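Local atomic coordinates of uncharacterized protein YhfS (Escherichia coli, PDB entry 4J8L), a protein that is of unknown function but carries pyridoxal 5'-phosphate covalently on a lysine, consistent with a fold-type I, aminotransferase-like enzyme. Residues Phe29-Asp39 with Gly229-Arg237. Numbering follows the deposited sequence.
Sequences FPGSEFLTGGD and GAQALEVLR
L233 and L236, one turn apart on helix 229-261, meet the rings of F34 and F29. CE1 of F34 reaches both leucines, with L236 CD1 at the ring edge and L233 CD2 approaching obliquely at 4.0 Å. F34 gets there because its CG stands anti to the backbone N (chi1 -164°), which swings the ring toward the helix although CB does not point at it. The edge of F34 is set over one face of F29, its CD1 3.8 Å above that plane, toward the rim. I25 of helix 11-28 touches both F34 and L236. The other branch of L233, CD1, lies 3.7 Å from G38 N. Farther out, G38 CA passes 3.7 Å from G229 C, neither glycine having a side chain to hold the backbones apart. At the polar edge G229 N donates to D39 O (2.9 Å), nearly in line with the C=O bond (174°) but with N-H...O bent to 137°; a water bridges G38 O and A230 N. Backbone N-H groups starting helix 50-62 bind the D39 carboxylate, R50 to OD2 and V51 to OD1. In this plain structural packing, loop and water satisfy two first-turn N-H groups, while hydrocarbon fastens the next turn to the segment following helix 11-28.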
ATOM      1  N   PHE A  29      19.068 -17.172   7.009  1.00 17.03           N
ATOM      2  CA  PHE A  29      20.427 -16.624   6.993  1.00 17.23           C
ATOM      3  C   PHE A  29      21.192 -17.071   8.235  1.00 15.20           C
ATOM      4  O   PHE A  29      20.872 -16.624   9.330  1.00 17.05           O
ATOM      5  CB  PHE A  29      20.410 -15.087   7.075  1.00 17.94           C
ATOM      6  CG  PHE A  29      20.015 -14.385   5.798  1.00 18.70           C
ATOM      7  CD1 PHE A  29      20.980 -13.967   4.895  1.00 19.37           C
ATOM      8  CD2 PHE A  29      18.687 -14.096   5.538  1.00 15.80           C
ATOM      9  CE1 PHE A  29      20.618 -13.296   3.728  1.00 20.46           C
ATOM     10  CE2 PHE A  29      18.316 -13.429   4.376  1.00 17.08           C
ATOM     11  CZ  PHE A  29      19.285 -13.025   3.473  1.00 22.28           C
ATOM     12  N   PRO A  30      22.226 -17.924   8.078  1.00 18.46           N
ATOM     13  CA  PRO A  30      23.193 -18.061   9.177  1.00 16.79           C
ATOM     14  C   PRO A  30      23.697 -16.654   9.511  1.00 17.80           C
ATOM     15  O   PRO A  30      23.821 -15.838   8.597  1.00 17.61           O
ATOM     16  CB  PRO A  30      24.311 -18.903   8.554  1.00 21.41           C
ATOM     17  CG  PRO A  30      23.627 -19.694   7.467  1.00 22.08           C
ATOM     18  CD  PRO A  30      22.598 -18.724   6.902  1.00 17.87           C
ATOM     19  N   GLY A  31      23.953 -16.362  10.782  1.00 17.71           N
ATOM     20  CA  GLY A  31      24.282 -15.002  11.191  1.00 19.03           C
ATOM     21  C   GLY A  31      25.395 -14.349  10.393  1.00 21.94           C
ATOM     22  O   GLY A  31      25.286 -13.187   9.996  1.00 20.77           O
ATOM     23  N   SER A  32      26.467 -15.092  10.141  1.00 20.59           N
ATOM     24  CA  SER A  32      27.594 -14.523   9.411  1.00 22.14           C
ATOM     25  C   SER A  32      27.174 -14.120   7.999  1.00 23.87           C
ATOM     26  O   SER A  32      27.673 -13.133   7.453  1.00 27.12           O
ATOM     27  CB  SER A  32      28.773 -15.492   9.366  1.00 29.33           C
ATOM     28  OG  SER A  32      28.426 -16.657   8.645  1.00 32.76           O
ATOM     29  N   GLU A  33      26.242 -14.869   7.414  1.00 20.85           N
ATOM     30  CA  GLU A  33      25.766 -14.556   6.069  1.00 20.58           C
ATOM     31  C   GLU A  33      24.890 -13.308   6.019  1.00 18.52           C
ATOM     32  O   GLU A  33      24.815 -12.645   4.983  1.00 21.13           O
ATOM     33  CB  GLU A  33      25.049 -15.758   5.459  1.00 25.92           C
ATOM     34  CG  GLU A  33      25.961 -16.966   5.337  1.00 36.18           C
ATOM     35  CD  GLU A  33      25.323 -18.101   4.572  1.00 50.04           C
ATOM     36  OE1 GLU A  33      24.331 -17.850   3.857  1.00 56.56           O
ATOM     37  OE2 GLU A  33      25.814 -19.244   4.687  1.00 59.90           O
ATOM     38  N   PHE A  34      24.232 -12.976   7.127  1.00 17.66           N
ATOM     39  CA  PHE A  34      23.437 -11.750   7.168  1.00 16.42           C
ATOM     40  C   PHE A  34      24.331 -10.506   7.202  1.00 17.66           C
ATOM     41  O   PHE A  34      23.893  -9.399   6.883  1.00 18.10           O
ATOM     42  CB  PHE A  34      22.485 -11.730   8.371  1.00 16.97           C
ATOM     43  CG  PHE A  34      21.410 -10.695   8.256  1.00 15.19           C
ATOM     44  CD1 PHE A  34      20.336 -10.898   7.398  1.00 16.17           C
ATOM     45  CD2 PHE A  34      21.476  -9.507   8.972  1.00 16.69           C
ATOM     46  CE1 PHE A  34      19.341  -9.943   7.263  1.00 18.34           C
ATOM     47  CE2 PHE A  34      20.475  -8.544   8.845  1.00 18.48           C
ATOM     48  CZ  PHE A  34      19.405  -8.762   7.986  1.00 19.77           C
ATOM     49  N   LEU A  35      25.578 -10.691   7.619  1.00 16.16           N
ATOM     50  CA  LEU A  35      26.509  -9.567   7.724  1.00 16.88           C
ATOM     51  C   LEU A  35      27.440  -9.527   6.508  1.00 21.50           C
ATOM     52  O   LEU A  35      28.562  -9.070   6.598  1.00 17.93           O
ATOM     53  CB  LEU A  35      27.305  -9.648   9.035  1.00 20.96           C
ATOM     54  CG  LEU A  35      26.486  -9.681  10.338  1.00 19.38           C
ATOM     55  CD1 LEU A  35      27.369  -9.875  11.560  1.00 19.26           C
ATOM     56  CD2 LEU A  35      25.632  -8.420  10.497  1.00 19.81           C
ATOM     57  N   THR A  36      26.971 -10.019   5.361  1.00 36.94           N
ATOM     58  CA  THR A  36      27.829 -10.069   4.168  1.00 34.77           C
ATOM     59  C   THR A  36      27.653  -8.906   3.184  1.00 33.17           C
ATOM     60  O   THR A  36      28.383  -8.830   2.199  1.00 38.12           O
ATOM     61  CB  THR A  36      27.710 -11.403   3.383  1.00 45.99           C
ATOM     62  OG1 THR A  36      26.346 -11.622   3.000  1.00 48.45           O
ATOM     63  CG2 THR A  36      28.218 -12.580   4.213  1.00 39.16           C
ATOM     64  N   GLY A  37      26.698  -8.009   3.437  1.00 33.39           N
ATOM     65  CA  GLY A  37      26.543  -6.824   2.605  1.00 25.69           C
ATOM     66  C   GLY A  37      25.704  -6.982   1.328  1.00 28.25           C
ATOM     67  O   GLY A  37      25.231  -5.988   0.766  1.00 32.10           O
ATOM     68  N   GLY A  38      25.529  -8.213   0.866  1.00 29.59           N
ATOM     69  CA  GLY A  38      24.702  -8.483  -0.305  1.00 25.90           C
ATOM     70  C   GLY A  38      25.475  -8.625  -1.610  1.00 20.83           C
ATOM     71  O   GLY A  38      26.160  -7.683  -2.038  1.00 24.54           O
ATOM     72  N   ASP A  39      25.343  -9.788  -2.252  1.00 18.05           N
ATOM     73  CA  ASP A  39      26.087 -10.069  -3.481  1.00 19.39           C
ATOM     74  C   ASP A  39      25.421  -9.454  -4.711  1.00 20.46           C
ATOM     75  O   ASP A  39      24.354  -8.857  -4.612  1.00 18.58           O
ATOM     76  CB  ASP A  39      26.338 -11.576  -3.680  1.00 18.78           C
ATOM     77  CG  ASP A  39      25.063 -12.372  -3.889  1.00 18.90           C
ATOM     78  OD1 ASP A  39      24.081 -12.132  -3.160  1.00 20.30           O
ATOM     79  OD2 ASP A  39      25.047 -13.266  -4.769  1.00 20.40           O
ATOM     80  N   GLY A 229      21.763  -7.620  -4.157  1.00 14.65           N
ATOM     81  CA  GLY A 229      21.757  -8.120  -2.793  1.00 15.79           C
ATOM     82  C   GLY A 229      21.589  -7.019  -1.757  1.00 16.89           C
ATOM     83  O   GLY A 229      20.799  -7.156  -0.823  1.00 16.40           O
ATOM     84  N   ALA A 230      22.308  -5.914  -1.932  1.00 16.16           N
ATOM     85  CA  ALA A 230      22.248  -4.818  -0.963  1.00 17.29           C
ATOM     86  C   ALA A 230      20.849  -4.194  -0.920  1.00 16.75           C
ATOM     87  O   ALA A 230      20.345  -3.836   0.149  1.00 18.69           O
ATOM     88  CB  ALA A 230      23.297  -3.761  -1.274  1.00 20.42           C
ATOM     89  N   GLN A 231      20.233  -4.053  -2.088  1.00 15.61           N
ATOM     90  CA  GLN A 231      18.865  -3.547  -2.154  1.00 14.37           C
ATOM     91  C   GLN A 231      17.906  -4.499  -1.453  1.00 14.39           C
ATOM     92  O   GLN A 231      17.007  -4.078  -0.726  1.00 12.54           O
ATOM     93  CB  GLN A 231      18.421  -3.378  -3.601  1.00 16.32           C
ATOM     94  CG  GLN A 231      19.128  -2.288  -4.368  1.00 18.07           C
ATOM     95  CD  GLN A 231      18.664  -2.263  -5.807  1.00 18.02           C
ATOM     96  OE1 GLN A 231      18.875  -3.226  -6.553  1.00 17.80           O
ATOM     97  NE2 GLN A 231      18.001  -1.182  -6.195  1.00 17.66           N
ATOM     98  N   ALA A 232      18.102  -5.794  -1.679  1.00 14.35           N
ATOM     99  CA  ALA A 232      17.242  -6.793  -1.067  1.00 15.42           C
ATOM    100  C   ALA A 232      17.345  -6.731   0.458  1.00 14.62           C
ATOM    101  O   ALA A 232      16.335  -6.819   1.155  1.00 15.06           O
ATOM    102  CB  ALA A 232      17.599  -8.191  -1.571  1.00 14.14           C
ATOM    103  N   LEU A 233      18.567  -6.602   0.975  1.00 13.41           N
ATOM    104  CA  LEU A 233      18.754  -6.450   2.416  1.00 15.50           C
ATOM    105  C   LEU A 233      18.097  -5.171   2.935  1.00 16.78           C
ATOM    106  O   LEU A 233      17.553  -5.156   4.039  1.00 17.93           O
ATOM    107  CB  LEU A 233      20.236  -6.461   2.762  1.00 15.32           C
ATOM    108  CG  LEU A 233      20.857  -7.841   2.547  1.00 20.31           C
ATOM    109  CD1 LEU A 233      22.360  -7.729   2.631  1.00 19.40           C
ATOM    110  CD2 LEU A 233      20.322  -8.792   3.608  1.00 20.47           C
ATOM    111  N   GLU A 234      18.126  -4.105   2.140  1.00 13.25           N
ATOM    112  CA  GLU A 234      17.466  -2.868   2.555  1.00 14.04           C
ATOM    113  C   GLU A 234      15.946  -3.031   2.632  1.00 16.05           C
ATOM    114  O   GLU A 234      15.288  -2.400   3.468  1.00 16.26           O
ATOM    115  CB  GLU A 234      17.829  -1.696   1.641  1.00 16.73           C
ATOM    116  CG  GLU A 234      17.343  -0.357   2.189  1.00 27.73           C
ATOM    117  CD  GLU A 234      17.736   0.823   1.329  1.00 32.69           C
ATOM    118  OE1 GLU A 234      18.713   0.696   0.556  1.00 26.65           O
ATOM    119  OE2 GLU A 234      17.061   1.876   1.437  1.00 29.46           O
ATOM    120  N   VAL A 235      15.394  -3.876   1.766  1.00 14.76           N
ATOM    121  CA  VAL A 235      13.971  -4.181   1.829  1.00 12.26           C
ATOM    122  C   VAL A 235      13.648  -4.812   3.187  1.00 13.31           C
ATOM    123  O   VAL A 235      12.684  -4.427   3.844  1.00 16.18           O
ATOM    124  CB  VAL A 235      13.544  -5.159   0.707  1.00 14.96           C
ATOM    125  CG1 VAL A 235      12.135  -5.696   0.970  1.00 16.73           C
ATOM    126  CG2 VAL A 235      13.601  -4.460  -0.654  1.00 14.66           C
ATOM    127  N   LEU A 236      14.436  -5.801   3.596  1.00 13.87           N
ATOM    128  CA  LEU A 236      14.209  -6.420   4.900  1.00 14.71           C
ATOM    129  C   LEU A 236      14.340  -5.423   6.041  1.00 16.22           C
ATOM    130  O   LEU A 236      13.535  -5.438   6.973  1.00 19.55           O
ATOM    131  CB  LEU A 236      15.192  -7.566   5.150  1.00 16.86           C
ATOM    132  CG  LEU A 236      15.008  -8.848   4.365  1.00 20.47           C
ATOM    133  CD1 LEU A 236      16.022  -9.860   4.897  1.00 17.45           C
ATOM    134  CD2 LEU A 236      13.589  -9.350   4.529  1.00 27.02           C
ATOM    135  N   ARG A 237      15.371  -4.582   5.987  1.00 16.29           N
ATOM    136  CA  ARG A 237      15.592  -3.585   7.035  1.00 19.36           C
ATOM    137  C   ARG A 237      14.365  -2.697   7.189  1.00 17.23           C
ATOM    138  O   ARG A 237      13.898  -2.443   8.305  1.00 22.46           O
ATOM    139  CB  ARG A 237      16.824  -2.728   6.730  1.00 22.14           C
ATOM    140  CG  ARG A 237      17.070  -1.596   7.729  1.00 32.64           C
ATOM    141  CD  ARG A 237      18.331  -0.817   7.365  1.00 38.99           C
ATOM    142  NE  ARG A 237      19.271  -1.667   6.640  1.00 37.70           N
ATOM    143  CZ  ARG A 237      20.186  -1.214   5.790  1.00 43.78           C
ATOM    144  NH1 ARG A 237      20.299   0.090   5.568  1.00 49.29           N
ATOM    145  NH2 ARG A 237      20.987  -2.068   5.164  1.00 46.04           N
TER
HETATM  146  O   HOH W   1      24.495  -5.741  -3.687  1.00 25.16           O